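Local structure of Lmo2184 protein (Listeria monocytogenes serovar 1/2a, 5JOQ) at residues 229-233 with 234-238; 180-183 with 184-188; 37-41 with 42-46. The protein probably binds heme as the substrate-binding lipoprotein of an ABC transporter that brings iron into the bacterial cell. One frame throughout, in Å; residues are numbered along the deposited sequence.

How the contacts relate
Each of the three contacts lies where the chain leaves a strand and enters a helix, and together they sample two lobes of the fold. Contact 3, the earliest in the chain, runs from strand 37-39, which lies beside 93-97 in a parallel sheet, into helix 42-50 of one lobe. In the other lobe contact 2 starts on strand 180-182 and contact 1 comes after strand 223-227; both strands pair with 168-173. Their centres are 20 Å apart, with nearest atoms about 4 Å apart. Contact 3 is centred 23 Å from contact 2 and 25 Å from contact 1, and it lies across the chain's centre from contact 2. As in other solute-binding proteins, substrate would be expected between the two lobes.

Contact 1 (229-233 with 234-238)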
ATOM      1  N   HIS A 229      -4.047  -7.863  -4.448  1.00 10.98           N
ATOM      2  CA  HIS A 229      -5.011  -6.887  -4.933  1.00 12.16           C
ATOM      3  C   HIS A 229      -4.851  -5.549  -4.200  1.00 15.00           C
ATOM      4  O   HIS A 229      -4.828  -5.514  -2.972  1.00 12.60           O
ATOM      5  CB  HIS A 229      -6.419  -7.444  -4.726  1.00 13.12           C
ATOM      6  CG  HIS A 229      -6.638  -8.765  -5.423  1.00 14.24           C
ATOM      7  ND1 HIS A 229      -6.563  -8.901  -6.788  1.00 13.45           N
ATOM      8  CD2 HIS A 229      -6.928 -10.001  -4.939  1.00 14.21           C
ATOM      9  CE1 HIS A 229      -6.813 -10.161  -7.125  1.00 12.56           C
ATOM     10  NE2 HIS A 229      -7.047 -10.848  -6.019  1.00 11.69           N
ATOM     11  N   GLY A 230      -4.761  -4.452  -4.960  1.00 14.24           N
ATOM     12  CA  GLY A 230      -4.609  -3.118  -4.403  1.00 14.71           C
ATOM     13  C   GLY A 230      -3.192  -2.724  -4.026  1.00 16.13           C
ATOM     14  O   GLY A 230      -2.974  -1.572  -3.651  1.00 14.73           O
ATOM     15  N   MET A 231      -2.253  -3.612  -4.100  1.00 13.86           N
ATOM     16  CA  MET A 231      -0.932  -3.299  -3.560  1.00 15.22           C
ATOM     17  C   MET A 231      -0.050  -2.663  -4.638  1.00 14.53           C
ATOM     18  O   MET A 231      -0.066  -3.119  -5.789  1.00 15.17           O
ATOM     19  CB  MET A 231      -0.283  -4.592  -3.051  1.00 18.77           C
ATOM     20  CG  MET A 231       0.951  -4.421  -2.237  1.00 21.65           C
ATOM     21  SD  MET A 231       0.585  -3.731  -0.582  1.00 23.48           S
ATOM     22  CE  MET A 231       0.040  -5.202   0.258  1.00 21.72           C
ATOM     23  N   PRO A 232       0.733  -1.618  -4.322  1.00 18.64           N
ATOM     24  CA  PRO A 232       1.596  -1.014  -5.345  1.00 22.01           C
ATOM     25  C   PRO A 232       2.576  -2.036  -5.903  1.00 19.41           C
ATOM     26  O   PRO A 232       3.079  -2.901  -5.179  1.00 14.99           O
ATOM     27  CB  PRO A 232       2.342   0.107  -4.594  1.00 18.74           C
ATOM     28  CG  PRO A 232       1.468   0.421  -3.388  1.00 19.14           C
ATOM     29  CD  PRO A 232       0.874  -0.947  -3.007  1.00 16.85           C
ATOM     30  N   ALA A 233       2.836  -1.903  -7.204  1.00 18.82           N
ATOM     31  CA  ALA A 233       3.686  -2.851  -7.915  1.00 19.34           C
ATOM     32  C   ALA A 233       5.086  -2.883  -7.316  1.00 18.76           C
ATOM     33  O   ALA A 233       5.772  -3.915  -7.361  1.00 18.14           O
ATOM     34  CB  ALA A 233       3.754  -2.455  -9.390  1.00 22.00           C
ATOM     35  N   GLU A 234       5.564  -1.731  -6.849  1.00 17.90           N
ATOM     36  CA  GLU A 234       6.888  -1.679  -6.251  1.00 20.78           C
ATOM     37  C   GLU A 234       6.947  -2.565  -5.010  1.00 20.27           C
ATOM     38  O   GLU A 234       7.944  -3.252  -4.771  1.00 18.68           O
ATOM     39  CB  GLU A 234       7.226  -0.208  -5.978  1.00 21.80           C
ATOM     40  CG  GLU A 234       8.551   0.048  -5.527  1.00 22.36           C
ATOM     41  CD  GLU A 234       8.875   1.542  -5.413  1.00 25.80           C
ATOM     42  OE1 GLU A 234       7.981   2.434  -5.509  1.00 26.44           O
ATOM     43  OE2 GLU A 234      10.054   1.826  -5.179  1.00 27.80           O
ATOM     44  N   VAL A 235       5.852  -2.625  -4.238  1.00 17.46           N
ATOM     45  CA  VAL A 235       5.801  -3.531  -3.092  1.00 14.30           C
ATOM     46  C   VAL A 235       5.781  -4.979  -3.563  1.00 16.64           C
ATOM     47  O   VAL A 235       6.455  -5.853  -2.996  1.00 17.39           O
ATOM     48  CB  VAL A 235       4.563  -3.233  -2.217  1.00 15.91           C
ATOM     49  CG1 VAL A 235       4.400  -4.314  -1.195  1.00 14.20           C
ATOM     50  CG2 VAL A 235       4.675  -1.839  -1.558  1.00 15.32           C
ATOM     51  N   VAL A 236       5.012  -5.262  -4.596  1.00 15.18           N
ATOM     52  CA  VAL A 236       4.908  -6.615  -5.106  1.00 12.06           C
ATOM     53  C   VAL A 236       6.274  -7.141  -5.573  1.00 12.89           C
ATOM     54  O   VAL A 236       6.569  -8.291  -5.412  1.00 11.90           O
ATOM     55  CB  VAL A 236       3.848  -6.725  -6.215  1.00 14.63           C
ATOM     56  CG1 VAL A 236       3.871  -8.115  -6.847  1.00 12.11           C
ATOM     57  CG2 VAL A 236       2.471  -6.393  -5.659  1.00 11.44           C
ATOM     58  N   LYS A 237       7.082  -6.272  -6.152  1.00 12.98           N
ATOM     59  CA  LYS A 237       8.407  -6.670  -6.594  1.00 14.76           C
ATOM     60  C   LYS A 237       9.244  -7.114  -5.403  1.00 15.84           C
ATOM     61  O   LYS A 237       9.940  -8.077  -5.465  1.00 14.82           O
ATOM     62  CB  LYS A 237       9.113  -5.563  -7.362  1.00 14.52           C
ATOM     63  CG  LYS A 237      10.455  -5.986  -7.927  1.00 17.31           C
ATOM     64  CD  LYS A 237      10.378  -7.301  -8.675  1.00 20.36           C
ATOM     65  CE  LYS A 237      11.744  -7.773  -9.145  1.00 24.41           C
ATOM     66  NZ  LYS A 237      11.750  -9.077  -9.844  1.00 23.71           N
ATOM     67  N   MET A 238       9.130  -6.396  -4.307  1.00 16.96           N
ATOM     68  CA  MET A 238       9.839  -6.706  -3.093  1.00 17.55           C
ATOM     69  C   MET A 238       9.390  -8.094  -2.612  1.00 16.62           C
ATOM     70  O   MET A 238      10.190  -8.903  -2.197  1.00 13.80           O
ATOM     71  CB  MET A 238       9.508  -5.614  -2.078  1.00 22.24           C
ATOM     72  CG  MET A 238      10.125  -5.703  -0.712  1.00 25.93           C
ATOM     73  SD  MET A 238       9.990  -4.149   0.201  1.00 16.74           S
ATOM     74  CE  MET A 238       8.236  -3.925   0.357  1.00 16.02           C
TER
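M231 and P232 lead into helix 233-245 and meet V235 and V236 on its first turn, at the junction that follows strand 223-227. P232 holds the N-cap position. Its carbonyl O accepts from V236 N at 3.1 Å, with the donor in the carbonyl plane and an N-H...O angle of 157°. V235 N also lies 2.9 Å from P232 O, but at 122° this second bond is weak. One residue on, A233 O takes the N-H of K237 at 3.0 Å and continues the helical bonding. Apolar groups flank these bonds. M231 CG touches V235 CG1 at 3.6 Å, and the two side chains cross at about a right angle. The torsion chi1 of -169° sets M231 CG opposite its own nitrogen, and the chain then bends twice, which brings SD to 3.9 Å from the same V235 CG1. The other branch of V235 lies alongside the proline, CG2 being 4.2 Å from P232 CD with both side chains pointing the same way. V236 CG2 lies 3.6 Å from P232 O. The helix start is also an assembly surface: V235 packs on H229 of the second subunit, M231 on V235 of the third. K237 NZ points elsewhere, to salt bridges with D240 and with D103 of the second subunit. Since proline brings no polar side chain to the cap, the bonds from this turn to P232 and A233 run wholly through backbone atoms, and M231, V235 and V236 add apolar packing.

Contact 2 (180-183 with 184-188)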
ATOM      1  N   LEU A 180      -3.119 -17.055   0.589  1.00 11.33           N
ATOM      2  CA  LEU A 180      -4.238 -17.977   0.426  1.00 14.13           C
ATOM      3  C   LEU A 180      -4.131 -18.710  -0.911  1.00 14.18           C
ATOM      4  O   LEU A 180      -3.723 -18.128  -1.914  1.00 13.20           O
ATOM      5  CB  LEU A 180      -5.569 -17.222   0.440  1.00 10.92           C
ATOM      6  CG  LEU A 180      -5.897 -16.579   1.800  1.00 16.74           C
ATOM      7  CD1 LEU A 180      -7.099 -15.661   1.655  1.00 13.90           C
ATOM      8  CD2 LEU A 180      -6.222 -17.668   2.815  1.00 21.40           C
ATOM      9  N   VAL A 181      -4.572 -19.972  -0.927  1.00 13.86           N
ATOM     10  CA  VAL A 181      -4.726 -20.708  -2.184  1.00 12.70           C
ATOM     11  C   VAL A 181      -6.081 -20.370  -2.794  1.00 10.92           C
ATOM     12  O   VAL A 181      -7.103 -20.412  -2.100  1.00 11.69           O
ATOM     13  CB  VAL A 181      -4.597 -22.209  -1.931  1.00 13.59           C
ATOM     14  CG1 VAL A 181      -4.815 -22.970  -3.235  1.00 17.21           C
ATOM     15  CG2 VAL A 181      -3.206 -22.504  -1.375  1.00 14.12           C
ATOM     16  N   VAL A 182      -6.097 -20.012  -4.073  1.00  8.41           N
ATOM     17  CA  VAL A 182      -7.327 -19.589  -4.758  1.00 11.13           C
ATOM     18  C   VAL A 182      -7.849 -20.785  -5.551  1.00 11.69           C
ATOM     19  O   VAL A 182      -7.104 -21.372  -6.350  1.00 11.47           O
ATOM     20  CB  VAL A 182      -7.078 -18.382  -5.687  1.00 10.62           C
ATOM     21  CG1 VAL A 182      -8.369 -17.920  -6.309  1.00 10.33           C
ATOM     22  CG2 VAL A 182      -6.424 -17.178  -4.915  1.00  9.45           C
ATOM     23  N   THR A 183      -9.112 -21.163  -5.318  1.00 10.64           N
ATOM     24  CA  THR A 183      -9.700 -22.285  -6.034  1.00  9.99           C
ATOM     25  C   THR A 183     -10.452 -21.826  -7.285  1.00 11.60           C
ATOM     26  O   THR A 183     -10.621 -20.636  -7.539  1.00 11.52           O
ATOM     27  CB  THR A 183     -10.677 -23.050  -5.149  1.00 11.43           C
ATOM     28  OG1 THR A 183     -11.888 -22.272  -5.016  1.00 11.33           O
ATOM     29  CG2 THR A 183     -10.048 -23.331  -3.745  1.00 12.42           C
ATOM     30  N   GLU A 184     -10.982 -22.807  -8.031  1.00  9.90           N
ATOM     31  CA  GLU A 184     -11.838 -22.530  -9.180  1.00  9.85           C
ATOM     32  C   GLU A 184     -13.081 -21.732  -8.794  1.00 11.23           C
ATOM     33  O   GLU A 184     -13.726 -21.150  -9.678  1.00 11.54           O
ATOM     34  CB  GLU A 184     -12.296 -23.859  -9.832  1.00 13.37           C
ATOM     35  CG  GLU A 184     -13.242 -24.660  -8.921  1.00 19.14           C
ATOM     36  CD  GLU A 184     -13.557 -26.060  -9.452  1.00 30.50           C
ATOM     37  OE1 GLU A 184     -13.694 -26.166 -10.704  1.00 27.91           O
ATOM     38  OE2 GLU A 184     -13.660 -27.022  -8.619  1.00 32.26           O
ATOM     39  N   HIS A 185     -13.444 -21.704  -7.506  1.00  9.92           N
ATOM     40  CA  HIS A 185     -14.688 -21.023  -7.116  1.00 10.94           C
ATOM     41  C   HIS A 185     -14.548 -19.520  -6.969  1.00 11.97           C
ATOM     42  O   HIS A 185     -15.574 -18.833  -6.765  1.00 10.90           O
ATOM     43  CB  HIS A 185     -15.258 -21.596  -5.803  1.00 11.99           C
ATOM     44  CG  HIS A 185     -15.472 -23.075  -5.861  1.00 13.26           C
ATOM     45  ND1 HIS A 185     -16.352 -23.665  -6.742  1.00 15.83           N
ATOM     46  CD2 HIS A 185     -14.897 -24.085  -5.171  1.00 12.09           C
ATOM     47  CE1 HIS A 185     -16.310 -24.980  -6.595  1.00 14.20           C
ATOM     48  NE2 HIS A 185     -15.446 -25.259  -5.632  1.00 14.64           N
ATOM     49  N   ALA A 186     -13.336 -18.989  -7.055  1.00 14.43           N
ATOM     50  CA  ALA A 186     -13.106 -17.550  -7.047  1.00 13.47           C
ATOM     51  C   ALA A 186     -12.810 -17.070  -8.464  1.00 12.71           C
ATOM     52  O   ALA A 186     -12.461 -17.859  -9.341  1.00 10.72           O
ATOM     53  CB  ALA A 186     -11.937 -17.184  -6.109  1.00 10.50           C
ATOM     54  N   TYR A 187     -12.908 -15.748  -8.666  1.00  9.33           N
ATOM     55  CA  TYR A 187     -12.834 -15.205 -10.027  1.00 11.56           C
ATOM     56  C   TYR A 187     -11.488 -15.490 -10.698  1.00 10.80           C
ATOM     57  O   TYR A 187     -11.438 -15.867 -11.876  1.00 11.17           O
ATOM     58  CB  TYR A 187     -13.107 -13.702  -9.985  1.00 11.49           C
ATOM     59  CG  TYR A 187     -12.726 -12.950 -11.268  1.00 12.77           C
ATOM     60  CD1 TYR A 187     -13.349 -13.248 -12.492  1.00 13.84           C
ATOM     61  CD2 TYR A 187     -11.774 -11.934 -11.239  1.00 12.57           C
ATOM     62  CE1 TYR A 187     -13.031 -12.562 -13.663  1.00 11.56           C
ATOM     63  CE2 TYR A 187     -11.448 -11.229 -12.396  1.00 10.90           C
ATOM     64  CZ  TYR A 187     -12.089 -11.538 -13.595  1.00 12.23           C
ATOM     65  OH  TYR A 187     -11.771 -10.848 -14.729  1.00 15.70           O
ATOM     66  N   ILE A 188     -10.378 -15.288  -9.983  1.00 10.65           N
ATOM     67  CA  ILE A 188      -9.096 -15.568 -10.625  1.00  9.67           C
ATOM     68  C   ILE A 188      -8.985 -17.059 -10.923  1.00 12.13           C
ATOM     69  O   ILE A 188      -8.406 -17.447 -11.938  1.00 11.11           O
ATOM     70  CB  ILE A 188      -7.905 -15.103  -9.768  1.00 11.05           C
ATOM     71  CG1 ILE A 188      -7.969 -13.593  -9.482  1.00 16.81           C
ATOM     72  CG2 ILE A 188      -6.548 -15.495 -10.455  1.00 10.98           C
ATOM     73  CD1 ILE A 188      -7.843 -12.755 -10.691  1.00 17.27           C
TER
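E184 follows T183 into a type I beta turn, T183 to A186, that carries the chain from strand 180-182 to helix 187-194. Beyond its backbone role, E184 lays CG 3.8 Å above the H185 ring, over its centre. H185 comes next and gives its N-H to T183 OG1 at 3.0 Å with an angle of 155°, the side-chain bond of an ST turn. The chi1 of 74° that sets OG1 between the threonine's own nitrogen and carbonyl carbon turns this hydroxyl toward the H185 amide. The imidazole also passes close by, with H185 CD2 3.5 Å from T183 OG1. T183 OG1 is further bonded to V206 O, while H185 NE2 reaches Q204 O, so both polar side chains are tied to the loop that precedes strand 208-210. A186 closes the turn: its N lies 3.2 Å from T183 O in a nearly straight bond, although it approaches from well above the carbonyl plane. A186 is the N-cap of the helix, and its CB touches V182 CG1 at 3.6 Å. Past Y187, I188 CB is a looser neighbour of the same methyl, 4.5 Å from V182 CG1. V182, on the sheet, packs its side chain against the turn and also on I171, M173 and Y208 of the neighbouring strands. I188 joins it on I171, and Y187 packs on A276 and A279 of helix 276-288.

Contact 3 (37-41 with 42-46); sequences IVATT and VAITE
T41 O is gripped by two donors from one residue of helix 42-50: T45 N at 3.0 Å and T45 OG1 at 2.9 Å. The amide makes the usual helical bond, tilted a little from the carbonyl plane, whereas the hydroxyl comes from 39° above it. T45 can do both because its OG1 stands beside its own nitrogen, and its proton is thereby spent on the same carbonyl. T41 is the N-cap residue. Its side chain turns back on the helix, a chi1 of 80° directing OG1 to the amide of I44, and I44 N binds T41 OG1 at 3.1 Å with an angle of 166°. The isoleucine drapes over this cap: I44 CG1 and CD1 each lie 3.5 Å from T41 OG1. Its other branch faces the strand, where I44 CG2 meets A39 CB at 3.8 Å. The same methyl of A39 lies 3.5 Å from T45 OG1, so A39 backs onto both residues. Strand 37-39 pairs with strand 93-97, and I44 packs on L95 there, while T40 OG1 is hydrogen-bonded to L95 O. With its carbonyl bonded twice and its hydroxyl accepting from I44 N, T41 satisfies the amides of I44 and T45 and the T45 hydroxyl, while the approach of I44 to A39 on the strand is apolar.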
ATOM      1  N   ILE A  37     -30.490   4.822  -8.611  1.00 24.14           N
ATOM      2  CA  ILE A  37     -29.593   3.696  -8.363  1.00 21.20           C
ATOM      3  C   ILE A  37     -28.266   4.216  -7.820  1.00 23.16           C
ATOM      4  O   ILE A  37     -27.703   5.167  -8.370  1.00 25.56           O
ATOM      5  CB  ILE A  37     -29.357   2.878  -9.651  1.00 19.92           C
ATOM      6  CG1 ILE A  37     -30.688   2.442 -10.269  1.00 20.61           C
ATOM      7  CG2 ILE A  37     -28.461   1.684  -9.340  1.00 19.49           C
ATOM      8  CD1 ILE A  37     -30.557   1.826 -11.705  1.00 20.98           C
ATOM      9  N   VAL A  38     -27.748   3.576  -6.769  1.00 20.03           N
ATOM     10  CA  VAL A  38     -26.386   3.830  -6.287  1.00 19.79           C
ATOM     11  C   VAL A  38     -25.507   2.634  -6.633  1.00 21.62           C
ATOM     12  O   VAL A  38     -25.820   1.496  -6.265  1.00 21.15           O
ATOM     13  CB  VAL A  38     -26.370   4.104  -4.776  1.00 20.75           C
ATOM     14  CG1 VAL A  38     -24.918   4.148  -4.257  1.00 22.33           C
ATOM     15  CG2 VAL A  38     -27.056   5.418  -4.497  1.00 24.04           C
ATOM     16  N   ALA A  39     -24.421   2.871  -7.366  1.00 21.17           N
ATOM     17  CA  ALA A  39     -23.422   1.830  -7.620  1.00 17.81           C
ATOM     18  C   ALA A  39     -22.263   2.007  -6.651  1.00 18.89           C
ATOM     19  O   ALA A  39     -21.674   3.093  -6.603  1.00 22.24           O
ATOM     20  CB  ALA A  39     -22.911   1.898  -9.055  1.00 16.66           C
ATOM     21  N   THR A  40     -21.918   0.960  -5.885  1.00 18.11           N
ATOM     22  CA  THR A  40     -20.870   1.116  -4.874  1.00 19.47           C
ATOM     23  C   THR A  40     -19.506   0.564  -5.292  1.00 21.37           C
ATOM     24  O   THR A  40     -18.579   0.592  -4.478  1.00 22.18           O
ATOM     25  CB  THR A  40     -21.253   0.460  -3.544  1.00 19.98           C
ATOM     26  OG1 THR A  40     -21.326  -0.954  -3.739  1.00 15.36           O
ATOM     27  CG2 THR A  40     -22.610   0.965  -3.051  1.00 23.34           C
ATOM     28  N   THR A  41     -19.341   0.079  -6.525  1.00 21.64           N
ATOM     29  CA  THR A  41     -18.011  -0.328  -6.967  1.00 18.76           C
ATOM     30  C   THR A  41     -17.751   0.151  -8.388  1.00 22.78           C
ATOM     31  O   THR A  41     -18.680   0.407  -9.167  1.00 18.88           O
ATOM     32  CB  THR A  41     -17.813  -1.850  -6.924  1.00 20.63           C
ATOM     33  OG1 THR A  41     -18.425  -2.431  -8.083  1.00 15.16           O
ATOM     34  CG2 THR A  41     -18.448  -2.450  -5.658  1.00 21.33           C
ATOM     35  N   VAL A  42     -16.455   0.226  -8.725  1.00 18.74           N
ATOM     36  CA  VAL A  42     -16.056   0.628 -10.076  1.00 21.50           C
ATOM     37  C   VAL A  42     -16.624  -0.340 -11.113  1.00 21.71           C
ATOM     38  O   VAL A  42     -17.198   0.076 -12.132  1.00 22.08           O
ATOM     39  CB  VAL A  42     -14.522   0.712 -10.180  1.00 23.09           C
ATOM     40  CG1 VAL A  42     -14.120   0.931 -11.642  1.00 24.96           C
ATOM     41  CG2 VAL A  42     -13.972   1.843  -9.300  1.00 23.58           C
ATOM     42  N   ALA A  43     -16.460  -1.651 -10.875  1.00 17.80           N
ATOM     43  CA  ALA A  43     -16.964  -2.654 -11.825  1.00 18.79           C
ATOM     44  C   ALA A  43     -18.457  -2.485 -12.099  1.00 17.65           C
ATOM     45  O   ALA A  43     -18.901  -2.601 -13.252  1.00 16.36           O
ATOM     46  CB  ALA A  43     -16.684  -4.061 -11.303  1.00 18.72           C
ATOM     47  N   ILE A  44     -19.265  -2.264 -11.056  1.00 16.65           N
ATOM     48  CA  ILE A  44     -20.709  -2.120 -11.287  1.00 16.14           C
ATOM     49  C   ILE A  44     -20.989  -0.841 -12.056  1.00 18.32           C
ATOM     50  O   ILE A  44     -21.856  -0.811 -12.942  1.00 17.59           O
ATOM     51  CB  ILE A  44     -21.487  -2.161  -9.950  1.00 16.88           C
ATOM     52  CG1 ILE A  44     -21.427  -3.579  -9.351  1.00 15.73           C
ATOM     53  CG2 ILE A  44     -22.960  -1.702 -10.134  1.00 12.47           C
ATOM     54  CD1 ILE A  44     -21.744  -3.582  -7.847  1.00 18.13           C
ATOM     55  N   THR A  45     -20.255   0.239 -11.738  1.00 16.72           N
ATOM     56  CA  THR A  45     -20.463   1.512 -12.423  1.00 17.90           C
ATOM     57  C   THR A  45     -20.221   1.370 -13.918  1.00 18.04           C
ATOM     58  O   THR A  45     -20.947   1.956 -14.733  1.00 20.35           O
ATOM     59  CB  THR A  45     -19.526   2.592 -11.842  1.00 22.26           C
ATOM     60  OG1 THR A  45     -19.779   2.774 -10.440  1.00 20.33           O
ATOM     61  CG2 THR A  45     -19.797   3.918 -12.523  1.00 22.27           C
ATOM     62  N   GLU A  46     -19.192   0.609 -14.296  1.00 16.00           N
ATOM     63  CA  GLU A  46     -18.916   0.348 -15.712  1.00 19.38           C
ATOM     64  C   GLU A  46     -20.049  -0.441 -16.374  1.00 20.38           C
ATOM     65  O   GLU A  46     -20.404  -0.191 -17.540  1.00 19.12           O
ATOM     66  CB  GLU A  46     -17.591  -0.404 -15.842  1.00 15.38           C
ATOM     67  CG  GLU A  46     -16.388   0.456 -15.355  1.00 17.05           C
ATOM     68  CD  GLU A  46     -15.079  -0.344 -15.288  1.00 24.58           C
ATOM     69  OE1 GLU A  46     -15.117  -1.603 -15.213  1.00 26.01           O
ATOM     70  OE2 GLU A  46     -14.014   0.307 -15.312  1.00 24.93           O
TER